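Local coordinates for protein nidogen (Mus musculus, PDB 1NPE) that probably ties laminin into the basement-membrane network, using the six-bladed YWTD propeller of its G3 region as the laminin-binding domain, at residues T96-D101 / L121-G126; V115-G120 / L136-W141; T53-P58 / G79-I84. One frame throughout, in Å; residues are numbered along the deposited sequence.

Contact 1: residues T96-D101 / L121-G126. With CD (cadmium ion), chain C.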
loop_
_atom_site.group_PDB
_atom_site.type_symbol
_atom_site.label_atom_id
_atom_site.label_comp_id
_atom_site.label_asym_id
_atom_site.label_seq_id
_atom_site.Cartn_x
_atom_site.Cartn_y
_atom_site.Cartn_z
ATOM N N THR A 96 -5.096 -6.533 -3.618
ATOM C CA THR A 96 -5.690 -5.705 -2.587
ATOM C C THR A 96 -5.795 -4.284 -3.117
ATOM O O THR A 96 -4.965 -3.845 -3.912
ATOM C CB THR A 96 -4.824 -5.684 -1.312
ATOM O OG1 THR A 96 -3.499 -5.232 -1.640
ATOM C CG2 THR A 96 -4.752 -7.077 -0.700
ATOM N N ASP A 97 -6.829 -3.577 -2.683
ATOM C CA ASP A 97 -7.057 -2.199 -3.077
ATOM C C ASP A 97 -7.465 -1.498 -1.792
ATOM O O ASP A 97 -8.557 -1.724 -1.278
ATOM C CB ASP A 97 -8.176 -2.118 -4.119
ATOM C CG ASP A 97 -8.366 -0.718 -4.669
ATOM O OD1 ASP A 97 -8.273 0.265 -3.899
ATOM O OD2 ASP A 97 -8.624 -0.599 -5.881
ATOM N N SER A 98 -6.578 -0.654 -1.279
ATOM C CA SER A 98 -6.812 0.064 -0.032
ATOM C C SER A 98 -7.605 1.366 -0.158
ATOM O O SER A 98 -7.815 2.070 0.837
ATOM C CB SER A 98 -5.479 0.333 0.661
ATOM O OG SER A 98 -4.662 1.143 -0.160
ATOM N N GLN A 99 -8.011 1.699 -1.380
ATOM C CA GLN A 99 -8.801 2.902 -1.644
ATOM C C GLN A 99 -10.259 2.471 -1.807
ATOM O O GLN A 99 -11.126 2.936 -1.066
ATOM C CB GLN A 99 -8.306 3.609 -2.904
ATOM C CG GLN A 99 -8.936 4.970 -3.157
ATOM C CD GLN A 99 -8.332 5.664 -4.369
ATOM O OE1 GLN A 99 -7.133 5.958 -4.397
ATOM N NE2 GLN A 99 -9.158 5.912 -5.385
ATOM N N LEU A 100 -10.515 1.575 -2.761
ATOM C CA LEU A 100 -11.860 1.045 -3.006
ATOM C C LEU A 100 -12.248 0.002 -1.952
ATOM O O LEU A 100 -13.368 -0.505 -1.947
ATOM C CB LEU A 100 -11.951 0.418 -4.396
ATOM C CG LEU A 100 -11.796 1.403 -5.551
ATOM C CD1 LEU A 100 -11.996 0.668 -6.863
ATOM C CD2 LEU A 100 -12.815 2.523 -5.400
ATOM N N ASP A 101 -11.291 -0.326 -1.088
ATOM C CA ASP A 101 -11.472 -1.272 0.004
ATOM C C ASP A 101 -11.949 -2.649 -0.403
ATOM O O ASP A 101 -13.008 -3.116 0.019
ATOM C CB ASP A 101 -12.373 -0.667 1.085
ATOM C CG ASP A 101 -11.745 0.556 1.746
ATOM O OD1 ASP A 101 -10.509 0.724 1.648
ATOM O OD2 ASP A 101 -12.486 1.358 2.350
ATOM N N LEU A 121 -12.645 -4.306 5.139
ATOM C CA LEU A 121 -11.331 -3.967 4.598
ATOM C C LEU A 121 -11.146 -2.465 4.655
ATOM O O LEU A 121 -11.965 -1.717 4.144
ATOM C CB LEU A 121 -11.190 -4.438 3.149
ATOM C CG LEU A 121 -11.270 -5.947 2.900
ATOM C CD1 LEU A 121 -11.274 -6.215 1.407
ATOM C CD2 LEU A 121 -10.111 -6.667 3.581
ATOM N N VAL A 122 -10.067 -2.032 5.289
ATOM C CA VAL A 122 -9.767 -0.614 5.423
ATOM C C VAL A 122 -8.421 -0.307 4.766
ATOM O O VAL A 122 -8.314 0.607 3.955
ATOM C CB VAL A 122 -9.763 -0.199 6.915
ATOM C CG1 VAL A 122 -9.258 1.248 7.091
ATOM C CG2 VAL A 122 -11.180 -0.337 7.482
ATOM N N ASN A 123 -7.396 -1.071 5.129
ATOM C CA ASN A 123 -6.064 -0.894 4.559
ATOM C C ASN A 123 -5.422 -2.233 4.170
ATOM O O ASN A 123 -4.339 -2.574 4.644
ATOM C CB ASN A 123 -5.148 -0.121 5.521
ATOM C CG ASN A 123 -5.235 1.399 5.340
ATOM O OD1 ASN A 123 -5.210 2.152 6.309
ATOM N ND2 ASN A 123 -5.314 1.846 4.098
ATOM N N PRO A 124 -6.102 -3.032 3.327
ATOM C CA PRO A 124 -5.488 -4.308 2.944
ATOM C C PRO A 124 -4.219 -3.980 2.170
ATOM O O PRO A 124 -4.136 -2.934 1.527
ATOM C CB PRO A 124 -6.542 -4.929 2.026
ATOM C CG PRO A 124 -7.150 -3.719 1.370
ATOM C CD PRO A 124 -7.352 -2.817 2.578
ATOM N N ARG A 125 -3.229 -4.855 2.237
ATOM C CA ARG A 125 -1.990 -4.599 1.527
ATOM C C ARG A 125 -1.351 -5.903 1.085
ATOM O O ARG A 125 -1.493 -6.292 -0.068
ATOM C CB ARG A 125 -1.043 -3.746 2.393
ATOM C CG ARG A 125 0.356 -3.550 1.828
ATOM C CD ARG A 125 1.109 -2.478 2.597
ATOM N NE ARG A 125 0.737 -1.139 2.159
ATOM C CZ ARG A 125 1.005 -0.018 2.824
ATOM N NH1 ARG A 125 1.644 -0.051 3.991
ATOM N NH2 ARG A 125 0.707 1.149 2.269
ATOM N N GLY A 126 -0.678 -6.592 2.003
ATOM C CA GLY A 126 -0.043 -7.847 1.654
ATOM C C GLY A 126 -1.051 -8.932 1.331
ATOM O O GLY A 126 -2.107 -9.014 1.952
HETATM CD CD CD C . -9.377 2.191 2.637
HETATM O O HOH W 1 -10.159 4.326 1.225
HETATM O O HOH W 2 -10.947 2.757 4.469
HETATM O O HOH W 3 -7.282 3.514 3.510
#
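A cadmium ion holds the two segments together: Ser98 O and Asp101 OD1 from 96-101 and Val122 O from 121-126 all bind it. The metal lies 2.1 Å from Asp101 OD1, 2.4 Å from Ser98 O and 2.3 Å from Val122 O. The three protein oxygens take one triangular face of a roughly octahedral shell; three waters take the face across from it. One of these waters also donates to Asp101 OD2 and another to Gln99 O, which ties the solvent half of the shell to the loop. With CG anti to its carbonyl carbon (chi1 -64°), Asp101 brings its carboxylate to the metal, and Asp101 CB passes 3.3 Å from Leu121 O. Asp97 shapes the metal loop from behind: its OD1 accepts Gln99 N, an Asx turn, and Leu100 N, which extends it to an Asx motif, as well as Ser80 N. Away from the metal, Thr96 OG1 donates to Arg125 O over 2.8 Å, in the carbonyl plane and on a lone pair, with a C=O...O angle of 120°. Thr96 and Pro124 lie alongside, running opposite ways, Thr96 CB 3.8 Å from Pro124 CB. An alanine in place of Thr96 would probably leave Arg125 O without this donor and open a gap where CG2 had packed against Pro124 CB. Ser98 CB rests 3.6 Å from Pro124 O, while Ser98 OG turns aside to Glu82, which also forms a salt bridge with Arg125. Such a join, in which the end of the second strand of one blade meets the start of the innermost strand of the next, belongs to the six-bladed YWTD beta-propeller; Thr96 and Asp97 occupy the T and D positions of the motif.

Contact 2: residues V115-G120 / L136-W141; sequences VLFDTG and LYWTDW
Leu116 reaches toward Leu136 tip to tip, the two CD2 methyls 3.7 Å apart. Leu116 and Phe117 form a classic beta bulge opposite Ile103, and consecutive residues thereby both direct their side chains at 136-141, where strand residues would normally alternate. Phe117 follows with CE2 3.6 Å from Trp138 CH2; the CD2 of Phe117 lies near the same indole carbon. The two side chains cross at about a right angle, yet the phenyl ring and the six-membered ring of the indole are inclined by only 35°, with centroids 5.2 Å apart, an oblique pair. Leu136 CD2 closes on the edge of the phenyl ring, near its plane, 4.4 Å from Phe117 CE2. The indole of Trp138 is also packed on Leu121 and Arg158. Further on, the chain reaches Gly120, whose O takes a hydrogen bond from Lys147 NZ. A water sits 3.0 Å from Gly120 O and 2.8 Å from Asp140 OD2; it has other acceptors nearby, so this bridge is probably shared. Asp140 itself holds the loop that leads into the innermost strand, taking Val122 N at OD2 and Asn123 N at OD1, where Asn142 N also binds. With strand axes 11.6 Å apart and 72° between their directions, the segments meet through side chains rather than as sheet neighbours. This is the seam between successive blades of a YWTD propeller, an outermost strand packed on the second strand of the next blade, whose motif runs from Tyr137 to Asp140.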
loop_
_atom_site.group_PDB
_atom_site.type_symbol
_atom_site.label_atom_id
_atom_site.label_comp_id
_atom_site.label_asym_id
_atom_site.label_seq_id
_atom_site.Cartn_x
_atom_site.Cartn_y
_atom_site.Cartn_z
ATOM N N VAL A 115 -15.268 -9.158 -7.489
ATOM C CA VAL A 115 -14.913 -8.624 -6.188
ATOM C C VAL A 115 -15.080 -9.778 -5.213
ATOM O O VAL A 115 -16.201 -10.189 -4.904
ATOM C CB VAL A 115 -15.827 -7.437 -5.785
ATOM C CG1 VAL A 115 -15.503 -6.967 -4.374
ATOM C CG2 VAL A 115 -15.650 -6.279 -6.770
ATOM N N LEU A 116 -13.956 -10.330 -4.768
ATOM C CA LEU A 116 -13.968 -11.450 -3.836
ATOM C C LEU A 116 -14.452 -11.009 -2.455
ATOM O O LEU A 116 -15.304 -11.662 -1.861
ATOM C CB LEU A 116 -12.573 -12.080 -3.753
ATOM C CG LEU A 116 -12.504 -13.565 -3.382
ATOM C CD1 LEU A 116 -13.343 -14.388 -4.364
ATOM C CD2 LEU A 116 -11.054 -14.036 -3.390
ATOM N N PHE A 117 -13.922 -9.893 -1.961
ATOM C CA PHE A 117 -14.311 -9.359 -0.656
ATOM C C PHE A 117 -14.315 -7.838 -0.717
ATOM O O PHE A 117 -13.472 -7.244 -1.383
ATOM C CB PHE A 117 -13.322 -9.787 0.440
ATOM C CG PHE A 117 -13.176 -11.275 0.598
ATOM C CD1 PHE A 117 -14.206 -12.036 1.139
ATOM C CD2 PHE A 117 -11.994 -11.913 0.223
ATOM C CE1 PHE A 117 -14.066 -13.415 1.307
ATOM C CE2 PHE A 117 -11.840 -13.295 0.385
ATOM C CZ PHE A 117 -12.880 -14.048 0.929
ATOM N N ASP A 118 -15.225 -7.200 0.009
ATOM C CA ASP A 118 -15.274 -5.741 0.008
ATOM C C ASP A 118 -15.875 -5.126 1.263
ATOM O O ASP A 118 -16.336 -3.982 1.247
ATOM C CB ASP A 118 -15.985 -5.209 -1.243
ATOM C CG ASP A 118 -17.455 -5.564 -1.283
ATOM O OD1 ASP A 118 -17.896 -6.421 -0.482
ATOM O OD2 ASP A 118 -18.168 -4.970 -2.116
ATOM N N THR A 119 -15.899 -5.904 2.337
ATOM C CA THR A 119 -16.402 -5.442 3.620
ATOM C C THR A 119 -15.321 -5.806 4.625
ATOM O O THR A 119 -14.556 -6.736 4.389
ATOM C CB THR A 119 -17.748 -6.117 4.004
ATOM O OG1 THR A 119 -17.611 -7.544 3.971
ATOM C CG2 THR A 119 -18.853 -5.693 3.048
ATOM N N GLY A 120 -15.222 -5.043 5.710
ATOM C CA GLY A 120 -14.208 -5.309 6.717
ATOM C C GLY A 120 -12.780 -5.030 6.246
ATOM O O GLY A 120 -11.815 -5.504 6.850
ATOM N N LEU A 136 -5.948 -18.494 0.602
ATOM C CA LEU A 136 -5.609 -17.094 0.376
ATOM C C LEU A 136 -5.343 -16.442 1.733
ATOM O O LEU A 136 -6.066 -16.699 2.696
ATOM C CB LEU A 136 -6.791 -16.397 -0.307
ATOM C CG LEU A 136 -6.640 -14.954 -0.790
ATOM C CD1 LEU A 136 -5.524 -14.849 -1.828
ATOM C CD2 LEU A 136 -7.949 -14.489 -1.386
ATOM N N TYR A 137 -4.314 -15.597 1.800
ATOM C CA TYR A 137 -3.944 -14.902 3.038
ATOM C C TYR A 137 -3.641 -13.422 2.762
ATOM O O TYR A 137 -3.018 -13.085 1.755
ATOM C CB TYR A 137 -2.688 -15.536 3.658
ATOM C CG TYR A 137 -2.751 -17.041 3.868
ATOM C CD1 TYR A 137 -2.268 -17.922 2.899
ATOM C CD2 TYR A 137 -3.269 -17.581 5.047
ATOM C CE1 TYR A 137 -2.298 -19.302 3.100
ATOM C CE2 TYR A 137 -3.306 -18.952 5.257
ATOM C CZ TYR A 137 -2.819 -19.809 4.279
ATOM O OH TYR A 137 -2.869 -21.172 4.482
ATOM N N TRP A 138 -4.036 -12.538 3.671
ATOM C CA TRP A 138 -3.754 -11.116 3.476
ATOM C C TRP A 138 -3.631 -10.344 4.773
ATOM O O TRP A 138 -4.032 -10.830 5.834
ATOM C CB TRP A 138 -4.819 -10.462 2.592
ATOM C CG TRP A 138 -6.189 -10.376 3.207
ATOM C CD1 TRP A 138 -6.699 -9.337 3.942
ATOM C CD2 TRP A 138 -7.248 -11.332 3.078
ATOM N NE1 TRP A 138 -8.010 -9.587 4.267
ATOM C CE2 TRP A 138 -8.373 -10.802 3.747
ATOM C CE3 TRP A 138 -7.359 -12.582 2.454
ATOM C CZ2 TRP A 138 -9.601 -11.481 3.808
ATOM C CZ3 TRP A 138 -8.575 -13.256 2.515
ATOM C CH2 TRP A 138 -9.681 -12.703 3.188
ATOM N N THR A 139 -3.040 -9.154 4.683
ATOM C CA THR A 139 -2.890 -8.284 5.845
ATOM C C THR A 139 -3.735 -7.040 5.625
ATOM O O THR A 139 -4.035 -6.671 4.486
ATOM C CB THR A 139 -1.431 -7.806 6.066
ATOM O OG1 THR A 139 -1.079 -6.841 5.068
ATOM C CG2 THR A 139 -0.464 -8.964 6.006
ATOM N N ASP A 140 -4.154 -6.428 6.722
ATOM C CA ASP A 140 -4.926 -5.194 6.681
ATOM C C ASP A 140 -4.309 -4.389 7.811
ATOM O O ASP A 140 -4.504 -4.700 8.982
ATOM C CB ASP A 140 -6.417 -5.453 6.944
ATOM C CG ASP A 140 -7.279 -4.188 6.797
ATOM O OD1 ASP A 140 -6.780 -3.065 7.005
ATOM O OD2 ASP A 140 -8.479 -4.317 6.490
ATOM N N TRP A 141 -3.538 -3.369 7.458
ATOM C CA TRP A 141 -2.879 -2.570 8.483
ATOM C C TRP A 141 -3.733 -1.524 9.188
ATOM O O TRP A 141 -3.197 -0.609 9.813
ATOM C CB TRP A 141 -1.550 -1.990 7.973
ATOM C CG TRP A 141 -1.656 -1.120 6.784
ATOM C CD1 TRP A 141 -1.573 -1.505 5.480
ATOM C CD2 TRP A 141 -1.788 0.304 6.777
ATOM N NE1 TRP A 141 -1.635 -0.408 4.657
ATOM C CE2 TRP A 141 -1.764 0.718 5.427
ATOM C CE3 TRP A 141 -1.918 1.274 7.783
ATOM C CZ2 TRP A 141 -1.864 2.066 5.050
ATOM C CZ3 TRP A 141 -2.021 2.623 7.411
ATOM C CH2 TRP A 141 -1.991 3.001 6.054
HETATM O O HOH W 4 -10.277 -3.521 8.417
#

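Contact 3: residues T53-P58 / G79-I84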
loop_
_atom_site.group_PDB
_atom_site.type_symbol
_atom_site.label_atom_id
_atom_site.label_comp_id
_atom_site.label_asym_id
_atom_site.label_seq_id
_atom_site.Cartn_x
_atom_site.Cartn_y
_atom_site.Cartn_z
ATOM N N THR A 53 1.592 -4.071 -9.452
ATOM C CA THR A 53 0.534 -3.095 -9.257
ATOM C C THR A 53 1.209 -1.730 -9.261
ATOM O O THR A 53 2.328 -1.572 -8.765
ATOM C CB THR A 53 -0.220 -3.277 -7.920
ATOM O OG1 THR A 53 0.644 -2.959 -6.820
ATOM C CG2 THR A 53 -0.735 -4.699 -7.785
ATOM N N ASP A 54 0.525 -0.760 -9.850
ATOM C CA ASP A 54 1.013 0.604 -9.956
ATOM C C ASP A 54 -0.037 1.543 -9.366
ATOM O O ASP A 54 -1.189 1.533 -9.802
ATOM C CB ASP A 54 1.257 0.928 -11.434
ATOM C CG ASP A 54 1.286 2.415 -11.709
ATOM O OD1 ASP A 54 0.581 2.856 -12.638
ATOM O OD2 ASP A 54 2.008 3.136 -10.996
ATOM N N ILE A 55 0.352 2.326 -8.364
ATOM C CA ILE A 55 -0.567 3.268 -7.718
ATOM C C ILE A 55 -0.595 4.645 -8.382
ATOM O O ILE A 55 -1.357 5.519 -7.969
ATOM C CB ILE A 55 -0.211 3.493 -6.242
ATOM C CG1 ILE A 55 1.252 3.933 -6.128
ATOM C CG2 ILE A 55 -0.515 2.251 -5.431
ATOM C CD1 ILE A 55 1.615 4.499 -4.784
ATOM N N SER A 56 0.265 4.837 -9.379
ATOM C CA SER A 56 0.369 6.105 -10.093
ATOM C C SER A 56 -0.751 6.358 -11.110
ATOM O O SER A 56 -1.426 7.386 -11.046
ATOM C CB SER A 56 1.742 6.206 -10.772
ATOM O OG SER A 56 1.896 7.430 -11.462
ATOM N N GLU A 57 -0.956 5.422 -12.034
ATOM C CA GLU A 57 -1.987 5.572 -13.056
ATOM C C GLU A 57 -3.431 5.581 -12.534
ATOM O O GLU A 57 -4.202 6.473 -12.895
ATOM C CB GLU A 57 -1.808 4.544 -14.176
ATOM C CG GLU A 57 -2.727 4.768 -15.369
ATOM C CD GLU A 57 -2.441 3.835 -16.532
ATOM O OE1 GLU A 57 -1.399 3.145 -16.519
ATOM O OE2 GLU A 57 -3.261 3.798 -17.472
ATOM N N PRO A 58 -3.850 4.557 -11.758
ATOM C CA PRO A 58 -3.161 3.352 -11.288
ATOM C C PRO A 58 -3.365 2.200 -12.272
ATOM O O PRO A 58 -4.169 2.314 -13.198
ATOM C CB PRO A 58 -3.868 3.063 -9.965
ATOM C CG PRO A 58 -5.264 3.439 -10.266
ATOM C CD PRO A 58 -5.086 4.765 -10.981
ATOM N N GLY A 79 -8.467 1.628 -7.546
ATOM C CA GLY A 79 -8.175 2.617 -6.526
ATOM C C GLY A 79 -6.680 2.653 -6.249
ATOM O O GLY A 79 -5.920 3.314 -6.966
ATOM N N SER A 80 -6.260 1.913 -5.225
ATOM C CA SER A 80 -4.855 1.838 -4.827
ATOM C C SER A 80 -4.405 0.375 -4.661
ATOM O O SER A 80 -4.344 -0.147 -3.545
ATOM C CB SER A 80 -4.642 2.606 -3.520
ATOM O OG SER A 80 -3.267 2.699 -3.200
ATOM N N PRO A 81 -4.083 -0.300 -5.778
ATOM C CA PRO A 81 -3.637 -1.705 -5.741
ATOM C C PRO A 81 -2.235 -1.778 -5.135
ATOM O O PRO A 81 -1.296 -1.188 -5.659
ATOM C CB PRO A 81 -3.677 -2.118 -7.214
ATOM C CG PRO A 81 -3.343 -0.842 -7.930
ATOM C CD PRO A 81 -4.111 0.224 -7.156
ATOM N N GLU A 82 -2.101 -2.491 -4.022
ATOM C CA GLU A 82 -0.818 -2.557 -3.337
ATOM C C GLU A 82 -0.235 -3.932 -3.064
ATOM O O GLU A 82 0.832 -4.044 -2.463
ATOM C CB GLU A 82 -0.916 -1.791 -2.028
ATOM C CG GLU A 82 -1.152 -0.311 -2.216
ATOM C CD GLU A 82 -1.420 0.385 -0.919
ATOM O OE1 GLU A 82 -0.836 -0.011 0.109
ATOM O OE2 GLU A 82 -2.218 1.332 -0.924
ATOM N N GLY A 83 -0.951 -4.964 -3.479
ATOM C CA GLY A 83 -0.496 -6.326 -3.284
ATOM C C GLY A 83 -1.150 -7.166 -4.358
ATOM O O GLY A 83 -2.289 -6.911 -4.731
ATOM N N ILE A 84 -0.420 -8.137 -4.887
ATOM C CA ILE A 84 -0.948 -9.005 -5.921
ATOM C C ILE A 84 -0.384 -10.413 -5.741
ATOM O O ILE A 84 0.800 -10.580 -5.444
ATOM C CB ILE A 84 -0.652 -8.432 -7.343
ATOM C CG1 ILE A 84 -1.227 -9.344 -8.427
ATOM C CG2 ILE A 84 0.853 -8.210 -7.547
ATOM C CD1 ILE A 84 -1.242 -8.711 -9.812
HETATM O O HOH W 5 -3.533 4.291 -6.925
#
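Thr53 and Pro81 bring their CA atoms to 5.6 Å and Ile55 and Ser80 theirs to 5.4 Å, yet the link between the two backbones here is indirect. A water donates to both Ile55 O and Gly79 O, 2.7 Å from the former and 2.6 Å from the latter. The loop of 53-58 turns back through a cis peptide bond before Pro58, and Asp54 braces it by accepting Ser56 N at OD2, an Asx turn, and Glu57 N at OD1. Thr53 OG1 donates to Pro81 O across 2.9 Å, approaching from above the carbonyl plane, 59° out of it; the same hydroxyl is hydrogen-bonded to Gly40 N. Thr53 and Asp54 end the YWTD sequence of one propeller blade, and Pro81 opens the innermost strand of the next, so the threonine ties adjacent blades together. Its methyl meets a different residue: Thr53 CG2, anti to the carbonyl carbon, lies against Ile84 with 3.8 Å to Ile84 CB, the two side chains running opposite ways. Pro81 is enclosed by Thr53 CB, by Asp54 O against its CG, and by Pro58 CB beside its CD. Pro58 CG in turn comes 3.4 Å from Gly79 O. Ile55 uses its branch methyl, CG2 lying 3.5 Å from Pro81 O and also close to Ser80 OG. That serine hydroxyl donates to the anti lone pair of Glu82 OE2 and is hydrogen-bonded to a basic side chain of the other protein chain. Glu82 further binds Ser98 and Arg125, while Ile55 packs on the backbone of the partner chain.

All three contacts are largely buried and lie at blade junctions, with centres 13 or 14 Å from the centre of the chain. Contacts 1 and 3 repeat one scheme, a motif threonine and its loop against the proline that starts the next innermost strand, but the hydroxyl bonds to the residue after the proline in contact 1 and to the proline itself in contact 3. At the loop end contact 1 uses a metal with its waters, contact 3 a bridging water and a second proline. Contact 2 is mainly apolar and involves the outermost strand of one blade. Contact 1 shares polar ties with each of the others; contacts 2 and 3 do not touch. Contacts 1 and 3 also meet the partner protein.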